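Local structure of colicin-m immunity protein (Escherichia coli, 4AEQ) at the interface of chains A and B. The protein protects cells that carry the colicin M plasmid against this toxin, and is represented here by its C-terminal YebF/Cmi-type part, a domain-swapped dimer. Residues are numbered along the deposited sequence; one frame, centred on the assembly and turned at random. Chains: chain A/B, Colicin-m immunity protein.

Contacts 1 and 2 are neighbouring patches of one two-fold symmetric interface, their C-alpha centres about 13 Å apart. Both draw on helix 17-42 and the loop that follows it. In contact 1 B:Tyr28, B:Leu29 and B:Met32 of this helix pack against the loop and strands of chain A; in contact 2 the same helix from each chain meets its counterpart further along, around residue 36. Met32, Thr44 and Glu45 appear in both, with the chains exchanged. Together they fit the domain swap of the named dimer: the helix crosses its partner and lies on the other chain's sheet.

Contact 1: the interface of chains A and B. Residues chain A 42, 44-47, 49, 73, 82; chain B 28-29, 32.
The rings of A:Tyr82 and B:Tyr28 meet edge to face, their planes 64° apart. B:Tyr28 brings an edge over the rim of one A:Tyr82 face, where B:Tyr28 CE1 lies 3.5 Å from A:Tyr82 CZ. The two phenol hydroxyls then lie close together, B:Tyr28 OH to A:Tyr82 OH 2.9 Å, but the hydrogen bond they make is weak. With CG anti to its backbone N (chi1 173°), B:Tyr28 points from helix 17-42 into chain A.

Apolar contacts enclose the inserted ring. A:Pro47 CG abuts its opposite edge in plane, 3.7 Å from B:Tyr28 CE2. A:Ile49 CD1 comes in obliquely at the CE2 side, on the ring face opposite B:Met32 CG. A:Leu42 CD1 comes tip to tip with the phenol end, and the methyl of A:Ala73 lies near the same hydroxyl. From its own helix, B:Met32 CG covers one ring face near the rim. Bent at both chi2 and chi3, the B:Met32 chain carries its methyl CE tip to tip onto A:Pro47, 3.9 Å from CD, and close to the carbonyl of A:Thr44. B:Leu29 CD2 slides past the same proline in the opposite direction, 4.0 Å from A:Pro47 CD.

Polar links lie toward the loop. Water 1 bridges the backbone carbonyls of A:Glu45 and B:Leu29, 2.8 Å from each O. Within chain A, A:Ile46 N gives a hydrogen bond to A:Thr44 OG1, 2.9 Å long, which helps hold the loop that presents A:Pro47.

The site seats helix 17-42 of chain B on the strands of chain A, as expected if this helix is the exchanged element, and sets B:Tyr28 in a largely apolar pocket.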
# COMPACT_ATOMS: atom_id res chain seq x y z
N LEU A 42 -8.89 -1.40 -16.78
CA LEU A 42 -10.20 -1.96 -16.48
C LEU A 42 -11.29 -1.06 -17.03
O LEU A 42 -12.38 -1.51 -17.36
CB LEU A 42 -10.38 -2.15 -14.97
CG LEU A 42 -9.45 -3.17 -14.30
CD1 LEU A 42 -9.68 -3.21 -12.80
CD2 LEU A 42 -9.66 -4.55 -14.91
N THR A 44 -12.52 1.44 -15.32
CA THR A 44 -13.30 1.95 -14.21
C THR A 44 -12.47 2.01 -12.93
O THR A 44 -11.51 1.26 -12.76
CB THR A 44 -14.54 1.06 -13.96
OG1 THR A 44 -15.30 1.59 -12.86
CG2 THR A 44 -14.11 -0.36 -13.64
N GLU A 45 -12.86 2.91 -12.03
CA GLU A 45 -12.28 2.97 -10.69
C GLU A 45 -12.92 1.94 -9.77
O GLU A 45 -12.38 1.59 -8.72
CB GLU A 45 -12.46 4.36 -10.08
CG GLU A 45 -11.31 5.32 -10.32
CD GLU A 45 -11.48 6.63 -9.57
OE1 GLU A 45 -12.55 6.82 -8.95
OE2 GLU A 45 -10.55 7.46 -9.60
N ILE A 46 -14.10 1.46 -10.17
CA ILE A 46 -14.87 0.55 -9.33
C ILE A 46 -15.22 -0.74 -10.06
O ILE A 46 -16.39 -0.98 -10.37
CB ILE A 46 -16.16 1.23 -8.85
CG1 ILE A 46 -15.86 2.65 -8.35
CG2 ILE A 46 -16.82 0.40 -7.75
CD1 ILE A 46 -17.08 3.53 -8.23
N PRO A 47 -14.21 -1.57 -10.33
CA PRO A 47 -14.44 -2.85 -11.02
C PRO A 47 -15.26 -3.80 -10.15
O PRO A 47 -15.32 -3.62 -8.94
CB PRO A 47 -13.03 -3.41 -11.20
CG PRO A 47 -12.23 -2.76 -10.12
CD PRO A 47 -12.80 -1.38 -9.98
N ILE A 49 -15.66 -7.30 -8.33
CA ILE A 49 -14.67 -8.22 -7.78
C ILE A 49 -15.21 -9.64 -7.71
O ILE A 49 -16.29 -9.89 -7.17
CB ILE A 49 -14.22 -7.80 -6.36
CG1 ILE A 49 -13.73 -6.35 -6.35
CG2 ILE A 49 -13.12 -8.73 -5.86
CD1 ILE A 49 -12.54 -6.09 -7.25
N ALA A 73 -10.55 -8.61 -10.89
CA ALA A 73 -11.29 -7.36 -11.00
C ALA A 73 -11.71 -7.17 -12.46
O ALA A 73 -10.90 -7.36 -13.36
CB ALA A 73 -10.43 -6.19 -10.54
N TYR A 82 -5.38 -10.63 -9.39
CA TYR A 82 -4.55 -10.13 -8.30
C TYR A 82 -4.39 -11.17 -7.21
O TYR A 82 -5.28 -12.01 -7.02
CB TYR A 82 -5.20 -8.92 -7.64
CG TYR A 82 -5.42 -7.71 -8.51
CD1 TYR A 82 -6.60 -7.55 -9.21
CD2 TYR A 82 -4.46 -6.71 -8.59
CE1 TYR A 82 -6.82 -6.43 -9.99
CE2 TYR A 82 -4.66 -5.59 -9.38
CZ TYR A 82 -5.85 -5.46 -10.07
OH TYR A 82 -6.07 -4.35 -10.85
N TYR B 28 -8.50 -2.56 -1.71
CA TYR B 28 -8.28 -2.49 -3.15
C TYR B 28 -9.06 -1.34 -3.78
O TYR B 28 -8.49 -0.52 -4.52
CB TYR B 28 -8.66 -3.81 -3.82
CG TYR B 28 -8.62 -3.76 -5.33
CD1 TYR B 28 -7.42 -3.91 -6.02
CD2 TYR B 28 -9.78 -3.57 -6.07
CE1 TYR B 28 -7.39 -3.87 -7.40
CE2 TYR B 28 -9.75 -3.53 -7.45
CZ TYR B 28 -8.56 -3.68 -8.11
OH TYR B 28 -8.54 -3.64 -9.49
N LEU B 29 -10.36 -1.28 -3.50
CA LEU B 29 -11.18 -0.21 -4.06
C LEU B 29 -10.72 1.18 -3.61
O LEU B 29 -10.62 2.12 -4.42
CB LEU B 29 -12.66 -0.43 -3.73
CG LEU B 29 -13.31 -1.61 -4.47
CD1 LEU B 29 -14.76 -1.78 -4.07
CD2 LEU B 29 -13.18 -1.44 -5.99
N MET B 32 -7.50 2.04 -5.56
CA MET B 32 -7.80 2.38 -6.94
C MET B 32 -8.28 3.83 -7.00
O MET B 32 -7.73 4.65 -7.76
CB MET B 32 -8.88 1.45 -7.50
CG MET B 32 -8.41 0.03 -7.72
SD MET B 32 -7.66 -0.20 -9.35
CE MET B 32 -9.13 -0.16 -10.38
O HOH W 1 -12.84 2.48 -6.12

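Contact 2: the interface of chains A and B. Residues chain A 32-33, 36-37, 39; chain B 36, 39, 44-45.
A:Met32 and B:Val39 pass alongside each other in opposite directions at the apolar centre, where the thioether methyl CE of A:Met32 lies 3.6 Å from B:Val39 CG2. The sulfur SD runs close to the same valine methyl. B:Val39 also meets A:Asp36 at about a right angle: CG1 packs against the carboxylate carbon, 3.7 Å from A:Asp36 CG, while CG2 faces A:Asp36 CB. Two-fold symmetry repeats this pair with A:Val39 and B:Asp36, giving each aspartate an aliphatic wall from the opposing helix 17-42.

Between these walls the aspartates approach each other. Each has CG anti to its backbone N (chi1 -174°), which turns the two carboxylates together, nearly coplanar (12°). A:Asp36 OD1 is 3.1 Å from B:Asp36 OD1. Two charged carboxylates would repel here, so a proton on one of them is plausible, although hydrogens are not seen.

Further out lies B:Glu45, in the loop after helix 17-42; extended beyond CG, it reaches obliquely over chain A's helix, its CD 4.0 Å from A:Lys33 CA. Its carboxylate stands almost perpendicular to that of A:Asp36, at 86°. B:Glu45 OE2 is 2.6 Å from A:Asp36 OD2, a spacing that suits an acid-to-carboxylate hydrogen bond if either group is protonated; with both ionised it would be a clash. The crowding of acids would be expected to raise their pKa values. A:Lys33 NZ is not in contact, 6.2 Å from B:Glu45 OE1, but its charge could still temper the repulsion.

At the rim, A:Asn37 comes across the glutamate at about a right angle, and B:Glu45 OE2 is pinched between it and A:Asp36 OD2. If a proton is shared with the aspartate, the amide may really be turned over, its NH2 toward OE2. As modelled, A:Asn37 OD1 lies 2.7 Å from B:Glu45 OE2.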
# COMPACT_ATOMS: atom_id res chain seq x y z
N MET A 32 1.68 5.06 -7.92
CA MET A 32 0.99 5.93 -8.86
C MET A 32 0.86 5.23 -10.20
O MET A 32 -0.25 5.09 -10.75
CB MET A 32 1.75 7.25 -9.03
CG MET A 32 1.71 8.15 -7.81
SD MET A 32 0.26 9.23 -7.80
CE MET A 32 0.74 10.40 -9.07
N LYS A 33 1.99 4.76 -10.72
CA LYS A 33 2.02 4.06 -11.99
C LYS A 33 1.08 2.85 -12.02
O LYS A 33 0.21 2.75 -12.88
CB LYS A 33 3.44 3.60 -12.31
CG LYS A 33 3.54 2.63 -13.48
CD LYS A 33 5.00 2.30 -13.76
CE LYS A 33 5.80 3.57 -14.02
NZ LYS A 33 7.27 3.35 -13.89
N ASP A 36 -2.85 3.73 -11.42
CA ASP A 36 -3.39 4.44 -12.58
C ASP A 36 -3.53 3.50 -13.77
O ASP A 36 -4.57 3.47 -14.44
CB ASP A 36 -2.51 5.63 -12.97
CG ASP A 36 -3.13 6.45 -14.08
OD1 ASP A 36 -4.29 6.91 -13.90
OD2 ASP A 36 -2.49 6.63 -15.14
N ASN A 37 -2.48 2.73 -14.03
CA ASN A 37 -2.53 1.78 -15.12
C ASN A 37 -3.71 0.82 -14.98
O ASN A 37 -4.48 0.65 -15.92
CB ASN A 37 -1.21 1.02 -15.27
CG ASN A 37 -0.11 1.89 -15.85
OD1 ASN A 37 -0.31 3.08 -16.11
ND2 ASN A 37 1.07 1.30 -16.04
N VAL A 39 -6.50 1.20 -13.44
CA VAL A 39 -7.77 1.89 -13.68
C VAL A 39 -8.00 2.10 -15.18
O VAL A 39 -9.08 1.79 -15.69
CB VAL A 39 -7.84 3.25 -12.95
CG1 VAL A 39 -9.06 4.03 -13.41
CG2 VAL A 39 -7.88 3.04 -11.45
N ASP B 36 -5.76 6.79 -8.55
CA ASP B 36 -6.27 7.34 -9.81
C ASP B 36 -6.57 8.83 -9.65
O ASP B 36 -6.19 9.65 -10.49
CB ASP B 36 -7.52 6.62 -10.29
CG ASP B 36 -7.97 7.10 -11.66
OD1 ASP B 36 -7.15 7.05 -12.60
OD2 ASP B 36 -9.13 7.55 -11.79
N VAL B 39 -3.45 10.94 -9.63
CA VAL B 39 -2.86 11.08 -10.96
C VAL B 39 -3.64 12.10 -11.80
O VAL B 39 -3.04 13.00 -12.40
CB VAL B 39 -2.80 9.74 -11.71
CG1 VAL B 39 -2.40 9.96 -13.17
CG2 VAL B 39 -1.82 8.80 -11.04
N THR B 44 -0.15 14.02 -14.04
CA THR B 44 0.94 13.14 -14.46
C THR B 44 1.06 11.92 -13.54
O THR B 44 0.67 11.98 -12.38
CB THR B 44 2.28 13.89 -14.46
OG1 THR B 44 3.33 13.01 -14.88
CG2 THR B 44 2.59 14.42 -13.06
N GLU B 45 1.59 10.83 -14.09
CA GLU B 45 1.93 9.66 -13.30
C GLU B 45 3.27 9.84 -12.60
O GLU B 45 3.59 9.13 -11.65
CB GLU B 45 2.00 8.41 -14.18
CG GLU B 45 0.70 7.63 -14.29
CD GLU B 45 0.86 6.34 -15.05
OE1 GLU B 45 1.97 6.10 -15.59
OE2 GLU B 45 -0.11 5.55 -15.11